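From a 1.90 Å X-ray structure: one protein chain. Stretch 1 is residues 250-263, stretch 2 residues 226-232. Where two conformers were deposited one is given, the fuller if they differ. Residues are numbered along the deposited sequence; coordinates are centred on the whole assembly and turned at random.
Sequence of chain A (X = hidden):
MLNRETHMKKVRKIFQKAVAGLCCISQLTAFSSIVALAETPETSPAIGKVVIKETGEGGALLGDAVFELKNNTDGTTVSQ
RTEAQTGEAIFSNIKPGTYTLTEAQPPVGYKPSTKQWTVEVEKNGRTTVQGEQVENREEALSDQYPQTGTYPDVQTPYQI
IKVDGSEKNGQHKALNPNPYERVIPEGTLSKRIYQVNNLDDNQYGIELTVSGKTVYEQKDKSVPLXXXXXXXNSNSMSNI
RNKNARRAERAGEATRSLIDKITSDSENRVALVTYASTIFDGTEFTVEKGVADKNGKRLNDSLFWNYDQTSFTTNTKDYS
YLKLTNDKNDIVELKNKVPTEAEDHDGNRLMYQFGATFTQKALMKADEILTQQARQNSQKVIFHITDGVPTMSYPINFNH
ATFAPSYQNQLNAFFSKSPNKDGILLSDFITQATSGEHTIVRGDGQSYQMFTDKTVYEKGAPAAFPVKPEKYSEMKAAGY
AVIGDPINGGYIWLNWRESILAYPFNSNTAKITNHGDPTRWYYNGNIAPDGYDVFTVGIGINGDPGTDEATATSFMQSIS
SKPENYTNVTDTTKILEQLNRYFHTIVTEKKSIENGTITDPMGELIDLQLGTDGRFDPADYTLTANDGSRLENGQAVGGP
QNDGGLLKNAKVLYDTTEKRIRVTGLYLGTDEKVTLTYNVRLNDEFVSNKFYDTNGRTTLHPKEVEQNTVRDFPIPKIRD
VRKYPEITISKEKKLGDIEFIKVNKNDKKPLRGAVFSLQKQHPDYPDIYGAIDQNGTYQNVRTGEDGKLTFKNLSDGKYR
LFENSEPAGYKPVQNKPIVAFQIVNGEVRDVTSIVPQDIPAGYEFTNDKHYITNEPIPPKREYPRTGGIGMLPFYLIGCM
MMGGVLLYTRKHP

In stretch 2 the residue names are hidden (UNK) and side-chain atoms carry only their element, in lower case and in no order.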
# COMPACT_ATOMS: atom_id res chain seq x y z
N ARG A 250 16.19 17.97 -20.31
CA ARG A 250 14.89 18.52 -20.09
C ARG A 250 13.94 18.25 -21.25
O ARG A 250 12.75 18.06 -21.02
CB ARG A 250 14.94 20.00 -19.67
CG ARG A 250 15.63 20.20 -18.31
CD ARG A 250 15.81 21.65 -17.98
NE ARG A 250 16.44 21.74 -16.68
CZ ARG A 250 16.97 22.84 -16.12
NH1 ARG A 250 16.94 24.04 -16.71
NH2 ARG A 250 17.50 22.75 -14.91
N ALA A 251 14.42 18.30 -22.49
CA ALA A 251 13.57 18.00 -23.66
C ALA A 251 13.22 16.54 -23.60
O ALA A 251 12.11 16.25 -23.99
CB ALA A 251 14.30 18.28 -24.96
N GLY A 252 14.15 15.66 -23.17
CA GLY A 252 13.89 14.22 -23.02
C GLY A 252 12.87 13.93 -21.92
O GLY A 252 11.89 13.20 -22.16
N GLU A 253 13.03 14.52 -20.74
CA GLU A 253 12.03 14.34 -19.69
C GLU A 253 10.65 14.89 -20.12
O GLU A 253 9.63 14.26 -19.77
CB GLU A 253 12.45 14.95 -18.35
CG GLU A 253 13.77 14.38 -17.76
CD GLU A 253 14.45 15.21 -16.64
OE1 GLU A 253 14.08 16.39 -16.38
OE2 GLU A 253 15.42 14.69 -16.01
N ALA A 254 10.61 16.03 -20.82
CA ALA A 254 9.35 16.60 -21.31
C ALA A 254 8.72 15.62 -22.35
O ALA A 254 7.53 15.34 -22.30
CB ALA A 254 9.55 17.97 -21.95
N THR A 255 9.54 15.07 -23.26
CA THR A 255 9.04 14.12 -24.25
C THR A 255 8.38 12.90 -23.58
O THR A 255 7.23 12.56 -23.94
CB THR A 255 10.15 13.72 -25.24
OG1 THR A 255 10.62 14.90 -25.88
CG2 THR A 255 9.74 12.67 -26.31
N ARG A 256 9.10 12.29 -22.63
CA ARG A 256 8.58 11.15 -21.87
C ARG A 256 7.24 11.50 -21.22
O ARG A 256 6.38 10.61 -21.25
CB ARG A 256 9.54 10.60 -20.82
CG ARG A 256 10.80 9.98 -21.49
CD ARG A 256 11.82 9.62 -20.39
NE ARG A 256 12.88 8.92 -21.11
CZ ARG A 256 14.11 8.72 -20.68
NH1 ARG A 256 14.45 9.15 -19.46
NH2 ARG A 256 14.96 8.05 -21.48
N SER A 257 7.10 12.70 -20.64
CA SER A 257 5.84 13.05 -19.96
C SER A 257 4.71 13.26 -20.96
O SER A 257 3.60 12.84 -20.69
CB SER A 257 5.92 14.25 -19.01
OG SER A 257 4.60 14.50 -18.55
N LEU A 258 5.02 13.88 -22.09
CA LEU A 258 4.05 14.04 -23.17
C LEU A 258 3.57 12.66 -23.72
O LEU A 258 2.39 12.44 -23.94
CB LEU A 258 4.64 14.90 -24.31
CG LEU A 258 3.73 15.07 -25.54
CD1 LEU A 258 2.44 15.80 -25.17
CD2 LEU A 258 4.44 15.75 -26.71
N ILE A 259 4.50 11.73 -23.91
CA ILE A 259 4.14 10.36 -24.28
C ILE A 259 3.15 9.81 -23.24
O ILE A 259 2.11 9.26 -23.63
CB ILE A 259 5.40 9.49 -24.38
CG1 ILE A 259 6.21 9.97 -25.59
CG2 ILE A 259 5.02 8.03 -24.49
CD1 ILE A 259 7.61 9.37 -25.63
N ASP A 260 3.45 9.94 -21.94
CA ASP A 260 2.51 9.46 -20.90
C ASP A 260 1.13 10.09 -21.06
O ASP A 260 0.14 9.40 -20.85
CB ASP A 260 2.91 9.73 -19.44
CG ASP A 260 4.15 8.95 -18.99
OD1 ASP A 260 4.43 7.88 -19.54
OD2 ASP A 260 4.89 9.42 -18.08
N LYS A 261 1.03 11.38 -21.34
CA LYS A 261 -0.27 12.03 -21.47
C LYS A 261 -0.99 11.54 -22.74
O LYS A 261 -2.17 11.21 -22.68
CB LYS A 261 -0.11 13.55 -21.59
CG LYS A 261 0.31 14.20 -20.28
CD LYS A 261 0.50 15.69 -20.54
CE LYS A 261 1.69 16.24 -19.72
NZ LYS A 261 1.19 16.23 -18.36
N ILE A 262 -0.28 11.48 -23.87
CA ILE A 262 -0.90 10.97 -25.11
C ILE A 262 -1.41 9.54 -24.96
O ILE A 262 -2.53 9.24 -25.39
CB ILE A 262 0.06 11.05 -26.27
CG1 ILE A 262 0.27 12.52 -26.67
CG2 ILE A 262 -0.47 10.24 -27.49
CD1 ILE A 262 1.60 12.70 -27.45
N THR A 263 -0.64 8.69 -24.27
CA THR A 263 -0.95 7.27 -24.31
C THR A 263 -1.77 6.86 -23.10
O THR A 263 -2.09 5.71 -22.94
CB THR A 263 0.32 6.43 -24.38
OG1 THR A 263 1.13 6.63 -23.20
CG2 THR A 263 1.12 6.71 -25.66
N UNK A 226 -2.97 9.88 -33.74
CA UNK A 226 -1.76 9.24 -34.25
C UNK A 226 -0.69 10.35 -34.26
O UNK A 226 -0.77 11.31 -35.03
c UNK A 226 -2.63 7.29 -35.72
o UNK A 226 -3.34 7.00 -36.71
c UNK A 226 -1.95 8.68 -35.70
o UNK A 226 -2.53 6.51 -34.75
N UNK A 227 0.32 10.20 -33.43
CA UNK A 227 1.24 11.28 -33.11
C UNK A 227 2.69 10.87 -33.40
O UNK A 227 3.14 9.82 -32.97
c UNK A 227 -0.36 11.98 -31.20
c UNK A 227 1.14 11.68 -31.61
c UNK A 227 2.03 12.87 -31.37
N UNK A 228 3.42 11.71 -34.13
CA UNK A 228 4.87 11.52 -34.22
C UNK A 228 5.57 12.65 -33.42
O UNK A 228 5.23 13.84 -33.54
c UNK A 228 6.93 11.48 -35.73
c UNK A 228 4.63 10.52 -36.57
c UNK A 228 5.36 11.62 -35.67
N UNK A 229 6.53 12.28 -32.60
CA UNK A 229 7.37 13.32 -31.91
C UNK A 229 8.72 13.40 -32.60
O UNK A 229 9.36 12.35 -32.77
c UNK A 229 8.60 13.91 -29.77
c UNK A 229 6.18 12.56 -28.36
c UNK A 229 7.56 12.97 -30.45
c UNK A 229 6.20 13.02 -29.80
N UNK A 230 9.12 14.58 -33.04
CA UNK A 230 10.43 14.72 -33.66
C UNK A 230 11.31 15.44 -32.67
O UNK A 230 10.92 16.48 -32.16
c UNK A 230 10.16 13.99 -36.59
c UNK A 230 9.59 15.31 -36.09
c UNK A 230 10.42 15.68 -34.86
c UNK A 230 9.71 16.37 -37.18
N UNK A 231 12.49 14.90 -32.39
CA UNK A 231 13.25 15.45 -31.29
C UNK A 231 14.71 15.70 -31.76
O UNK A 231 15.41 14.76 -32.15
c UNK A 231 13.82 16.14 -28.33
c UNK A 231 14.17 14.78 -28.96
c UNK A 231 14.09 13.63 -27.86
c UNK A 231 13.25 14.43 -30.15
N UNK A 232 15.10 16.97 -31.76
CA UNK A 232 16.47 17.41 -32.11
C UNK A 232 17.48 16.89 -31.08
O UNK A 232 17.35 17.10 -29.86
o UNK A 232 17.54 20.83 -33.07
c UNK A 232 17.70 19.67 -32.61
c UNK A 232 16.38 18.96 -32.28
o UNK A 232 18.81 19.11 -32.41

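Position 226 carries four side-chain atoms, two carbons and two oxygens, with both oxygens on the second carbon. This is a short carboxylate. Its CA-to-CB bond points away from the helix, and no atom of stretch 1 is in contact. Two oxygens on the second carbon make it Asp226. Both oxygens are hydrogen-bonded elsewhere in the structure.

Position 227 has three carbons, one carrying the other two. The branch is at the first carbon, and CA-to-CB points toward the helix. One terminal carbon lies near the side chain of Ile262. This is Val227, and its CG1 is 3.9 Å from CD1 of Ile262.

Position 228 repeats the pattern of three carbons forked at the first. The strand has alternated, so this side chain is out of reach of the helix. It is Val228, buried without touching stretch 1.

Position 229 has four carbons, forked at the first, with one arm two carbons long. Its CA-to-CB bond points toward the helix, and the side chain meets Thr255, Leu258 and Ile259. That branching identifies Ile229. Its CG2 is 3.8 Å from CG2 of Thr255. Its CD1 is 4.0 Å from CD2 of Leu258 and 3.8 Å from CG1 of Ile259.

Position 230 also has four carbons, but the fork is at the second. It is out of reach of stretch 1. The residue is Leu230.

Position 231 has four carbons forked at the second. Its CA-to-CB bond points toward the helix, and the side chain meets Ala251 and Thr255. It is Leu231. Its CD1 is 4.0 Å from CB of Ala251, and its CD2 is 4.2 Å from OG1 of Thr255.

Position 232 has two carbons, the second carrying two oxygens, and makes no contact with stretch 1. It is Asp232. Both oxygens find hydrogen-bond partners outside the two stretches.

The helix and strand run nearly antiparallel, at 171°, with axes 9.9 Å apart at closest approach. Alternate strand residues, Val227, Ile229 and Leu231, supply the contact. No hydrogen bond crosses it; the packing is largely apolar. Ile229 has the largest covered area and sits in the middle of the row. OG1 of Thr255 donates a hydrogen bond to O of Ala251 at 2.8 Å, so this hydroxyl has a partner within the helix although none crosses to the strand. Its methyl group meets Ile229. Leu231 packs against the CB methyl of Ala251 at one end of the row.

Stretch 2 226-232: DVVILLD
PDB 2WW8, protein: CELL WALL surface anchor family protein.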